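Local coordinates for protein 6-carboxyhexanoate--CoA ligase (Aquifex aeolicus, PDB 5TVA) that belongs to the BioW family of CoA ligases and binds adenosine monophosphate and coenzyme A in adjoining pockets, at residues A[61-66]-A[166-171]; A[84-89]-A[195-200]; A[132-137]-A[230-235]. All blocks are in the same frame, centred on the assembly; numbering follows the deposited sequence.

Contact 1: residues A[61-66]-A[166-171]; sequences FNLKIS and LTFKNL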
loop_
_atom_site.group_PDB
_atom_site.type_symbol
_atom_site.label_atom_id
_atom_site.label_comp_id
_atom_site.label_asym_id
_atom_site.label_seq_id
_atom_site.Cartn_x
_atom_site.Cartn_y
_atom_site.Cartn_z
ATOM N N PHE A 61 3.591 -2.974 -15.488
ATOM C CA PHE A 61 2.647 -1.998 -14.953
ATOM C C PHE A 61 1.708 -1.520 -16.060
ATOM O O PHE A 61 2.123 -1.321 -17.203
ATOM C CB PHE A 61 3.395 -0.812 -14.332
ATOM C CG PHE A 61 2.490 0.234 -13.731
ATOM C CD1 PHE A 61 1.997 0.085 -12.441
ATOM C CD2 PHE A 61 2.129 1.369 -14.463
ATOM C CE1 PHE A 61 1.161 1.037 -11.877
ATOM C CE2 PHE A 61 1.293 2.332 -13.916
ATOM C CZ PHE A 61 0.800 2.166 -12.615
ATOM N N ASN A 62 0.425 -1.353 -15.716
ATOM C CA ASN A 62 -0.567 -1.023 -16.742
ATOM C C ASN A 62 -1.802 -0.342 -16.162
ATOM O O ASN A 62 -2.861 -0.418 -16.791
ATOM C CB ASN A 62 -0.994 -2.288 -17.490
ATOM C CG ASN A 62 -1.716 -3.277 -16.585
ATOM O OD1 ASN A 62 -1.912 -3.015 -15.394
ATOM N ND2 ASN A 62 -2.141 -4.403 -17.149
ATOM N N LEU A 63 -1.731 0.251 -14.971
ATOM C CA LEU A 63 -2.860 0.973 -14.413
ATOM C C LEU A 63 -2.895 2.395 -14.953
ATOM O O LEU A 63 -1.852 3.025 -15.147
ATOM C CB LEU A 63 -2.777 1.022 -12.890
ATOM C CG LEU A 63 -2.822 -0.240 -12.041
ATOM C CD1 LEU A 63 -2.678 0.162 -10.584
ATOM C CD2 LEU A 63 -4.126 -0.990 -12.273
ATOM N N LYS A 64 -4.102 2.894 -15.191
ATOM C CA LYS A 64 -4.314 4.298 -15.501
ATOM C C LYS A 64 -4.308 5.114 -14.213
ATOM O O LYS A 64 -4.887 4.709 -13.198
ATOM C CB LYS A 64 -5.647 4.479 -16.234
ATOM C CG LYS A 64 -5.525 4.765 -17.722
ATOM C CD LYS A 64 -4.375 3.988 -18.363
ATOM C CE LYS A 64 -3.922 4.669 -19.652
ATOM N NZ LYS A 64 -2.731 4.004 -20.248
ATOM N N ILE A 65 -3.646 6.265 -14.249
ATOM C CA ILE A 65 -3.574 7.150 -13.091
ATOM C C ILE A 65 -4.494 8.336 -13.323
ATOM O O ILE A 65 -4.559 8.872 -14.433
ATOM C CB ILE A 65 -2.130 7.627 -12.822
ATOM C CG1 ILE A 65 -1.169 6.435 -12.796
ATOM C CG2 ILE A 65 -2.055 8.442 -11.507
ATOM C CD1 ILE A 65 0.247 6.818 -12.472
ATOM N N SER A 66 -5.196 8.752 -12.273
ATOM C CA SER A 66 -6.019 9.952 -12.322
ATOM C C SER A 66 -6.037 10.579 -10.939
ATOM O O SER A 66 -5.648 9.958 -9.940
ATOM C CB SER A 66 -7.450 9.657 -12.793
ATOM O OG SER A 66 -8.153 8.869 -11.844
ATOM N N LEU A 166 3.146 -0.795 -4.626
ATOM C CA LEU A 166 2.450 -1.606 -3.628
ATOM C C LEU A 166 1.047 -2.020 -4.097
ATOM O O LEU A 166 0.667 -3.190 -3.951
ATOM C CB LEU A 166 2.392 -0.825 -2.312
ATOM C CG LEU A 166 1.798 -1.214 -0.938
ATOM C CD1 LEU A 166 0.924 -2.413 -0.918
ATOM C CD2 LEU A 166 2.885 -1.364 0.123
ATOM N N THR A 167 0.239 -1.075 -4.620
ATOM C CA THR A 167 -1.076 -1.448 -5.150
ATOM C C THR A 167 -0.959 -2.391 -6.309
ATOM O O THR A 167 -1.841 -3.231 -6.524
ATOM C CB THR A 167 -1.887 -0.280 -5.698
ATOM O OG1 THR A 167 -1.042 0.803 -6.143
ATOM C CG2 THR A 167 -2.918 0.116 -4.785
ATOM N N PHE A 168 0.030 -2.166 -7.165
ATOM C CA PHE A 168 0.024 -2.983 -8.354
ATOM C C PHE A 168 0.267 -4.432 -7.985
ATOM O O PHE A 168 -0.356 -5.326 -8.572
ATOM C CB PHE A 168 1.030 -2.492 -9.382
ATOM C CG PHE A 168 0.881 -3.192 -10.682
ATOM C CD1 PHE A 168 -0.209 -2.917 -11.496
ATOM C CD2 PHE A 168 1.772 -4.187 -11.062
ATOM C CE1 PHE A 168 -0.389 -3.593 -12.694
ATOM C CE2 PHE A 168 1.597 -4.864 -12.252
ATOM C CZ PHE A 168 0.518 -4.567 -13.073
ATOM N N LYS A 169 1.122 -4.674 -6.976
ATOM C CA LYS A 169 1.297 -6.031 -6.479
ATOM C C LYS A 169 -0.003 -6.572 -5.902
ATOM O O LYS A 169 -0.376 -7.713 -6.186
ATOM C CB LYS A 169 2.411 -6.101 -5.433
ATOM C CG LYS A 169 3.156 -7.457 -5.460
ATOM C CD LYS A 169 3.178 -8.161 -4.107
ATOM C CE LYS A 169 3.996 -9.437 -4.194
ATOM N NZ LYS A 169 4.148 -10.118 -2.876
ATOM N N ASN A 170 -0.699 -5.770 -5.084
ATOM C CA ASN A 170 -1.977 -6.196 -4.523
ATOM C C ASN A 170 -2.925 -6.657 -5.624
ATOM O O ASN A 170 -3.439 -7.779 -5.587
ATOM C CB ASN A 170 -2.613 -5.066 -3.710
ATOM C CG ASN A 170 -1.828 -4.739 -2.454
ATOM O OD1 ASN A 170 -0.964 -5.504 -2.040
ATOM N ND2 ASN A 170 -2.122 -3.590 -1.845
ATOM N N LEU A 171 -3.123 -5.816 -6.642
ATOM C CA LEU A 171 -4.007 -6.175 -7.748
ATOM C C LEU A 171 -3.488 -7.387 -8.514
ATOM O O LEU A 171 -4.277 -8.229 -8.952
ATOM C CB LEU A 171 -4.189 -4.990 -8.696
ATOM C CG LEU A 171 -4.753 -3.726 -8.042
ATOM C CD1 LEU A 171 -4.875 -2.591 -9.073
ATOM C CD2 LEU A 171 -6.091 -4.030 -7.363
#
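This is a mostly buried apolar contact between helix 158-173 and the link that joins strand 57-60 to strand 65-69. F168 on the helix is its centre. Its CG stands anti to the backbone N (chi1 -171°), which sends the ring out into the link. Three consecutive residues of the link meet that ring.

The backbone CA of F61 lies over one face of the F168 ring. It sits 4.1 Å from the ring centroid, a CH-pi contact displaced toward the rim. The F61 ring itself meets F168 obliquely, with planes 53° apart and centroids 5.3 Å apart. N62 comes to the rim of F168 with its amide turned almost square to the ring. Its OD1 is 3.2 Å from F168 CE1 and lies near the ring plane, where the aromatic C-H dipole probably favours an oxygen. L63 CG lies at the ring edge, in its plane, 3.8 Å from F168 CD1.

One helical turn on, L171 CD1 touches both methyls of L63, with L63 CD2 at 3.7 Å. L63 and L171 therefore extend the apolar patch along the helix. I238 of strand 236-239 also packs on F61 and F168. The arrangement is a helix laid against the junction of two sheets in an alpha/beta fold. The same helix carries L166, which lines both the AMP and the COA pockets.

Contact 2: residues A[84-89]-A[195-200]; sequences LTQEGI and KEIGYV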
loop_
_atom_site.group_PDB
_atom_site.type_symbol
_atom_site.label_atom_id
_atom_site.label_comp_id
_atom_site.label_asym_id
_atom_site.label_seq_id
_atom_site.Cartn_x
_atom_site.Cartn_y
_atom_site.Cartn_z
ATOM N N LEU A 84 -15.203 2.857 -6.003
ATOM C CA LEU A 84 -15.165 1.454 -5.591
ATOM C C LEU A 84 -16.308 0.649 -6.203
ATOM O O LEU A 84 -16.113 -0.500 -6.626
ATOM C CB LEU A 84 -15.199 1.353 -4.060
ATOM C CG LEU A 84 -13.893 1.738 -3.352
ATOM C CD1 LEU A 84 -14.039 1.947 -1.828
ATOM C CD2 LEU A 84 -12.810 0.695 -3.664
ATOM N N THR A 85 -17.517 1.220 -6.256
ATOM C CA THR A 85 -18.617 0.442 -6.827
ATOM C C THR A 85 -18.453 0.271 -8.330
ATOM O O THR A 85 -19.131 -0.566 -8.935
ATOM C CB THR A 85 -19.986 1.061 -6.525
ATOM O OG1 THR A 85 -20.195 2.202 -7.368
ATOM C CG2 THR A 85 -20.131 1.441 -5.063
ATOM N N GLN A 86 -17.565 1.037 -8.955
ATOM C CA GLN A 86 -17.260 0.755 -10.349
ATOM C C GLN A 86 -16.355 -0.455 -10.517
ATOM O O GLN A 86 -15.999 -0.782 -11.654
ATOM C CB GLN A 86 -16.604 1.960 -11.017
ATOM C CG GLN A 86 -17.389 3.251 -10.951
ATOM C CD GLN A 86 -16.665 4.370 -11.666
ATOM O OE1 GLN A 86 -15.862 4.124 -12.572
ATOM N NE2 GLN A 86 -16.917 5.607 -11.244
ATOM N N GLU A 87 -15.928 -1.094 -9.426
ATOM C CA GLU A 87 -15.291 -2.401 -9.496
ATOM C C GLU A 87 -16.254 -3.516 -9.101
ATOM O O GLU A 87 -15.817 -4.604 -8.709
ATOM C CB GLU A 87 -14.021 -2.450 -8.627
ATOM C CG GLU A 87 -12.807 -1.691 -9.185
ATOM C CD GLU A 87 -12.151 -2.385 -10.378
ATOM O OE1 GLU A 87 -12.569 -3.506 -10.734
ATOM O OE2 GLU A 87 -11.218 -1.812 -10.981
ATOM N N GLY A 88 -17.558 -3.266 -9.191
ATOM C CA GLY A 88 -18.540 -4.273 -8.862
ATOM C C GLY A 88 -18.785 -4.466 -7.387
ATOM O O GLY A 88 -19.496 -5.405 -7.011
ATOM N N ILE A 89 -18.224 -3.618 -6.539
ATOM C CA ILE A 89 -18.411 -3.750 -5.100
ATOM C C ILE A 89 -19.740 -3.116 -4.712
ATOM O O ILE A 89 -20.066 -2.011 -5.164
ATOM C CB ILE A 89 -17.240 -3.104 -4.346
ATOM C CG1 ILE A 89 -15.954 -3.878 -4.648
ATOM C CG2 ILE A 89 -17.525 -2.990 -2.841
ATOM C CD1 ILE A 89 -14.757 -3.379 -3.873
ATOM N N LYS A 195 -8.461 -2.847 -11.155
ATOM C CA LYS A 195 -8.000 -3.070 -12.523
ATOM C C LYS A 195 -8.799 -2.243 -13.525
ATOM O O LYS A 195 -8.261 -1.861 -14.573
ATOM C CB LYS A 195 -8.049 -4.563 -12.875
ATOM C CG LYS A 195 -6.845 -5.336 -12.381
ATOM C CD LYS A 195 -6.853 -6.794 -12.803
ATOM C CE LYS A 195 -5.685 -7.525 -12.156
ATOM N NZ LYS A 195 -5.554 -8.948 -12.591
ATOM N N GLU A 196 -10.060 -1.922 -13.212
ATOM C CA GLU A 196 -10.889 -1.126 -14.117
ATOM C C GLU A 196 -10.781 0.367 -13.850
ATOM O O GLU A 196 -10.759 1.159 -14.794
ATOM C CB GLU A 196 -12.366 -1.543 -14.021
ATOM C CG GLU A 196 -12.618 -3.040 -13.871
ATOM C CD GLU A 196 -12.114 -3.877 -15.036
ATOM O OE1 GLU A 196 -11.282 -3.400 -15.840
ATOM O OE2 GLU A 196 -12.556 -5.037 -15.142
ATOM N N ILE A 197 -10.736 0.780 -12.581
ATOM C CA ILE A 197 -10.708 2.204 -12.276
ATOM C C ILE A 197 -9.295 2.764 -12.254
ATOM O O ILE A 197 -9.127 3.985 -12.105
ATOM C CB ILE A 197 -11.397 2.493 -10.929
ATOM C CG1 ILE A 197 -10.689 1.747 -9.798
ATOM C CG2 ILE A 197 -12.869 2.125 -11.011
ATOM C CD1 ILE A 197 -11.152 2.137 -8.387
ATOM N N GLY A 198 -8.276 1.912 -12.396
ATOM C CA GLY A 198 -6.898 2.346 -12.359
ATOM C C GLY A 198 -6.495 2.741 -10.954
ATOM O O GLY A 198 -6.974 2.188 -9.956
ATOM N N TYR A 199 -5.598 3.729 -10.874
ATOM C CA TYR A 199 -5.095 4.263 -9.612
ATOM C C TYR A 199 -5.644 5.681 -9.474
ATOM O O TYR A 199 -5.307 6.571 -10.268
ATOM C CB TYR A 199 -3.566 4.218 -9.594
ATOM C CG TYR A 199 -2.893 4.800 -8.362
ATOM C CD1 TYR A 199 -2.786 4.060 -7.192
ATOM C CD2 TYR A 199 -2.341 6.084 -8.377
ATOM C CE1 TYR A 199 -2.159 4.576 -6.061
ATOM C CE2 TYR A 199 -1.712 6.612 -7.244
ATOM C CZ TYR A 199 -1.620 5.849 -6.092
ATOM O OH TYR A 199 -1.005 6.343 -4.948
ATOM N N VAL A 200 -6.497 5.885 -8.474
ATOM C CA VAL A 200 -7.331 7.079 -8.386
ATOM C C VAL A 200 -6.930 7.841 -7.129
ATOM O O VAL A 200 -7.278 7.450 -6.012
ATOM C CB VAL A 200 -8.824 6.728 -8.391
ATOM C CG1 VAL A 200 -9.654 7.978 -8.517
ATOM C CG2 VAL A 200 -9.120 5.805 -9.557
#
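K195, E196 and I197 form the tight connection of a beta hairpin between strands 190-194 and 198-203. G198, with a positive phi, begins the second of these strands, whose Y199 and V200 pair with strands 65-69 and 190-194. A carboxylate from the type I turn T85-G88, at the end of helix 73-85, accepts two backbone N-H groups of the connection.

At K195 the backbone N is 3.0 Å from E87 OE2, but the angle is too poor for a hydrogen bond. The lysine side chain runs away from the turn. E196 N donates to the syn lone pair of E87 OE2 over a short 2.5 Å. E87 reaches it because its chain is bent at chi2. The E196 chain also bends at chi2, and its carboxylate plane is nearly parallel to that of E87 (8° apart). E87 OE1 touches E196 CG at 3.2 Å, but the charged oxygens, E87 OE1 and E196 OE2, stay 4.7 Å apart. Their like charges would be expected to repel, and the backbone N-H donors probably offset this at E87. I197 has CG1 in the crowded position between the backbone N and the carbonyl carbon (chi1 60°). This sets CG1 beside E87 OE2 and CG2 against Q86 CB, at 3.7 Å. I197 N is the second donor to E87 OE2, at 3.1 Å, from above the carboxylate plane.

Contact 3: residues A[132-137]-A[230-235]; sequences RGVRTI and CLTQKV. With COA (coenzyme A), chain D.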
loop_
_atom_site.group_PDB
_atom_site.type_symbol
_atom_site.label_atom_id
_atom_site.label_comp_id
_atom_site.label_asym_id
_atom_site.label_seq_id
_atom_site.Cartn_x
_atom_site.Cartn_y
_atom_site.Cartn_z
ATOM N N ARG A 132 -2.694 -6.199 13.656
ATOM C CA ARG A 132 -1.549 -6.313 12.769
ATOM C C ARG A 132 -1.958 -6.182 11.303
ATOM O O ARG A 132 -1.290 -5.486 10.521
ATOM C CB ARG A 132 -0.847 -7.642 13.024
ATOM C CG ARG A 132 0.594 -7.619 12.642
ATOM C CD ARG A 132 1.135 -8.993 12.181
ATOM N NE ARG A 132 1.150 -8.955 10.729
ATOM C CZ ARG A 132 1.895 -9.752 9.974
ATOM N NH1 ARG A 132 2.752 -10.612 10.539
ATOM N NH2 ARG A 132 1.837 -9.653 8.646
ATOM N N GLY A 133 -3.053 -6.849 10.917
ATOM C CA GLY A 133 -3.411 -6.957 9.520
ATOM C C GLY A 133 -2.414 -7.795 8.736
ATOM O O GLY A 133 -1.564 -8.493 9.275
ATOM N N VAL A 134 -2.517 -7.680 7.418
ATOM C CA VAL A 134 -1.592 -8.347 6.508
ATOM C C VAL A 134 -0.755 -7.275 5.810
ATOM O O VAL A 134 -1.256 -6.194 5.484
ATOM C CB VAL A 134 -2.372 -9.235 5.516
ATOM C CG1 VAL A 134 -1.444 -9.925 4.552
ATOM C CG2 VAL A 134 -3.150 -10.268 6.301
ATOM N N ARG A 135 0.521 -7.568 5.603
ATOM C CA ARG A 135 1.465 -6.642 5.000
ATOM C C ARG A 135 1.844 -7.151 3.625
ATOM O O ARG A 135 2.289 -8.295 3.493
ATOM C CB ARG A 135 2.730 -6.498 5.848
ATOM C CG ARG A 135 2.771 -5.336 6.813
ATOM C CD ARG A 135 4.050 -5.432 7.654
ATOM N NE ARG A 135 3.737 -5.573 9.069
ATOM C CZ ARG A 135 4.064 -6.602 9.846
ATOM N NH1 ARG A 135 4.765 -7.634 9.388
ATOM N NH2 ARG A 135 3.683 -6.581 11.112
ATOM N N THR A 136 1.675 -6.300 2.608
ATOM C CA THR A 136 2.227 -6.591 1.291
ATOM C C THR A 136 3.729 -6.348 1.321
ATOM O O THR A 136 4.171 -5.279 1.755
ATOM C CB THR A 136 1.580 -5.694 0.233
ATOM O OG1 THR A 136 0.160 -5.867 0.231
ATOM C CG2 THR A 136 2.146 -5.978 -1.147
ATOM N N ILE A 137 4.519 -7.337 0.878
ATOM C CA ILE A 137 5.983 -7.251 0.870
ATOM C C ILE A 137 6.497 -7.925 -0.392
ATOM O O ILE A 137 5.722 -8.415 -1.219
ATOM C CB ILE A 137 6.649 -7.869 2.126
ATOM C CG1 ILE A 137 6.367 -9.368 2.267
ATOM C CG2 ILE A 137 6.239 -7.118 3.436
ATOM C CD1 ILE A 137 7.370 -10.049 3.211
ATOM N N CYS A 230 0.272 -14.812 -1.773
ATOM C CA CYS A 230 0.843 -13.976 -2.825
ATOM C C CYS A 230 1.335 -12.654 -2.256
ATOM O O CYS A 230 2.462 -12.228 -2.538
ATOM C CB CYS A 230 -0.187 -13.733 -3.930
ATOM S SG CYS A 230 0.464 -12.888 -5.373
ATOM N N LEU A 231 0.515 -12.018 -1.414
ATOM C CA LEU A 231 0.887 -10.724 -0.855
ATOM C C LEU A 231 2.173 -10.819 -0.044
ATOM O O LEU A 231 2.973 -9.875 -0.033
ATOM C CB LEU A 231 -0.245 -10.170 0.017
ATOM C CG LEU A 231 -1.575 -9.826 -0.652
ATOM C CD1 LEU A 231 -2.664 -9.579 0.398
ATOM C CD2 LEU A 231 -1.391 -8.619 -1.555
ATOM N N THR A 232 2.385 -11.945 0.663
ATOM C CA THR A 232 3.417 -11.995 1.683
ATOM C C THR A 232 4.641 -12.811 1.295
ATOM O O THR A 232 5.668 -12.700 1.977
ATOM C CB THR A 232 2.840 -12.526 3.010
ATOM O OG1 THR A 232 2.418 -13.910 2.890
ATOM C CG2 THR A 232 1.673 -11.669 3.448
ATOM N N GLN A 233 4.584 -13.582 0.207
ATOM C CA GLN A 233 5.668 -14.491 -0.133
ATOM C C GLN A 233 6.128 -14.378 -1.585
ATOM O O GLN A 233 7.313 -14.547 -1.862
ATOM C CB GLN A 233 5.257 -15.950 0.171
ATOM C CG GLN A 233 4.949 -16.200 1.657
ATOM C CD GLN A 233 4.758 -17.694 2.041
ATOM O OE1 GLN A 233 4.784 -18.599 1.196
ATOM N NE2 GLN A 233 4.557 -17.935 3.328
ATOM N N LYS A 234 5.241 -14.127 -2.535
ATOM C CA LYS A 234 5.689 -14.134 -3.919
ATOM C C LYS A 234 6.520 -12.876 -4.227
ATOM O O LYS A 234 6.239 -11.784 -3.728
ATOM C CB LYS A 234 4.486 -14.251 -4.848
ATOM C CG LYS A 234 4.861 -14.433 -6.310
ATOM C CD LYS A 234 3.650 -14.788 -7.152
ATOM C CE LYS A 234 3.940 -14.588 -8.631
ATOM N NZ LYS A 234 5.120 -15.362 -9.086
ATOM N N VAL A 235 7.574 -13.043 -5.019
ATOM C CA VAL A 235 8.526 -11.977 -5.308
ATOM C C VAL A 235 8.219 -11.440 -6.697
ATOM O O VAL A 235 8.294 -12.180 -7.690
ATOM C CB VAL A 235 9.981 -12.468 -5.200
ATOM C CG1 VAL A 235 10.949 -11.354 -5.591
ATOM C CG2 VAL A 235 10.284 -12.927 -3.787
HETATM N N1A COA D . 4.290 -0.896 10.046
HETATM C C2A COA D . 4.335 -1.145 11.363
HETATM N N3A COA D . 5.117 -2.092 11.864
HETATM C C4A COA D . 5.873 -2.856 11.051
HETATM C C5A COA D . 5.852 -2.631 9.672
HETATM C C6A COA D . 5.013 -1.593 9.192
HETATM N N6A COA D . 4.950 -1.327 7.698
HETATM N N7A COA D . 6.690 -3.490 9.089
HETATM C C8A COA D . 7.223 -4.238 10.036
HETATM N N9A COA D . 6.765 -3.845 11.227
HETATM C C1B COA D . 7.157 -4.603 12.451
HETATM C C2B COA D . 6.773 -4.471 13.652
HETATM O O2B COA D . 5.335 -4.256 13.821
HETATM C C3B COA D . 7.053 -6.097 13.945
HETATM O O3B COA D . 6.031 -6.817 13.205
HETATM P P3B COA D . 4.703 -7.668 13.783
HETATM O O7A COA D . 4.637 -8.931 12.981
HETATM O O8A COA D . 4.792 -7.985 15.245
HETATM O O9A COA D . 3.427 -6.905 13.548
HETATM C C4B COA D . 8.247 -6.319 13.472
HETATM O O4B COA D . 8.623 -5.059 12.624
HETATM C C5B COA D . 8.398 -7.624 12.554
HETATM O O5B COA D . 7.928 -7.384 11.271
HETATM P P1A COA D . 8.567 -8.051 9.876
HETATM O O1A COA D . 7.451 -8.782 9.117
HETATM O O2A COA D . 9.727 -8.981 10.140
HETATM O O3A COA D . 9.053 -6.803 8.918
HETATM P P2A COA D . 10.224 -6.836 7.707
HETATM O O4A COA D . 11.577 -6.697 8.419
HETATM O O5A COA D . 10.235 -8.187 6.976
HETATM O O6A COA D . 9.923 -5.529 6.680
HETATM C CBP COA D . 8.531 -3.786 5.376
HETATM C CCP COA D . 8.585 -5.162 6.214
HETATM C CDP COA D . 8.736 -2.585 6.337
HETATM C CEP COA D . 9.754 -3.719 4.436
HETATM C CAP COA D . 7.130 -3.659 4.560
HETATM O OAP COA D . 6.192 -2.888 5.214
HETATM C C9P COA D . 7.229 -3.047 3.134
HETATM O O9P COA D . 7.375 -3.743 2.153
HETATM N N8P COA D . 7.133 -1.602 2.938
HETATM C C7P COA D . 7.252 -0.984 1.578
HETATM C C6P COA D . 5.985 -0.259 1.147
HETATM C C5P COA D . 5.572 0.955 2.052
HETATM O O5P COA D . 5.536 0.869 3.220
HETATM N N4P COA D . 5.201 2.228 1.382
HETATM C C3P COA D . 4.822 3.432 2.231
HETATM C C2P COA D . 4.135 4.461 1.327
HETATM S S1P COA D . 2.795 3.547 0.504
#
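L231, near the C-terminal end of helix 224-233, buries the largest area here, followed by T232 and I137. The carbonyl oxygen of L231 accepts from the other segment: I137 N donates to L231 O at 3.1 Å in a nearly straight bond (173°), close to the C=O axis. K169 NZ makes a weak bond to the same oxygen, and bonds C230 O, K234 O and I137 O as well. The L231 side chain turns to T136, with CD2 at 3.6 Å from T136 OG1. That hydroxyl is held by N170 and Y217, while T136 N bonds AMP N1.

T232 has its OG1 in the crowded position between backbone N and carbonyl carbon, bonded to I228 O one turn back. Its CG2 nonetheless reaches the loop, 3.4 Å from R135 O and 3.7 Å from V134 CG1. The contact thus pins the loop between strands 116-119 and 139-141 to a helix end, and this loop walls both ligand pockets.

I137 faces two ways. Its CD1 lies 3.4 Å from T232 O, while CG2 reaches COA CAP at 3.7 Å. Upstream, the R135 guanidinium lies between R132 on one face and COA C8A on the other. Its NH1 stands over the centre of the R132 guanidinium. Both arginines lie close to the COA phosphate P3B, whose negative charge would be expected to ease their mutual repulsion. R135 NH2 is modelled only 2.5 Å from COA O9A.

From the N terminus the chain gives the first segments of contacts 1, 2 and 3 in turn, then the second segments in a different order: 132-137 is followed by 166-171, 195-200 and 230-235. Every pair of contacts therefore crosses, and none nests. Contact 1 closes a loop of 99 residues at helix 158-173. Contact 2 closes one of 105 at the hairpin before strand 198-203. Contact 3 closes one of 92 at the end of helix 224-233. Contacts 1 and 2 meet in the six-stranded mixed sheet, where K64 and S66 pair with Y199. Contacts 1 and 3 meet through polar side chains of helix 158-173. Contacts 2 and 3 do not touch; their nearest atoms are about 10 Å apart.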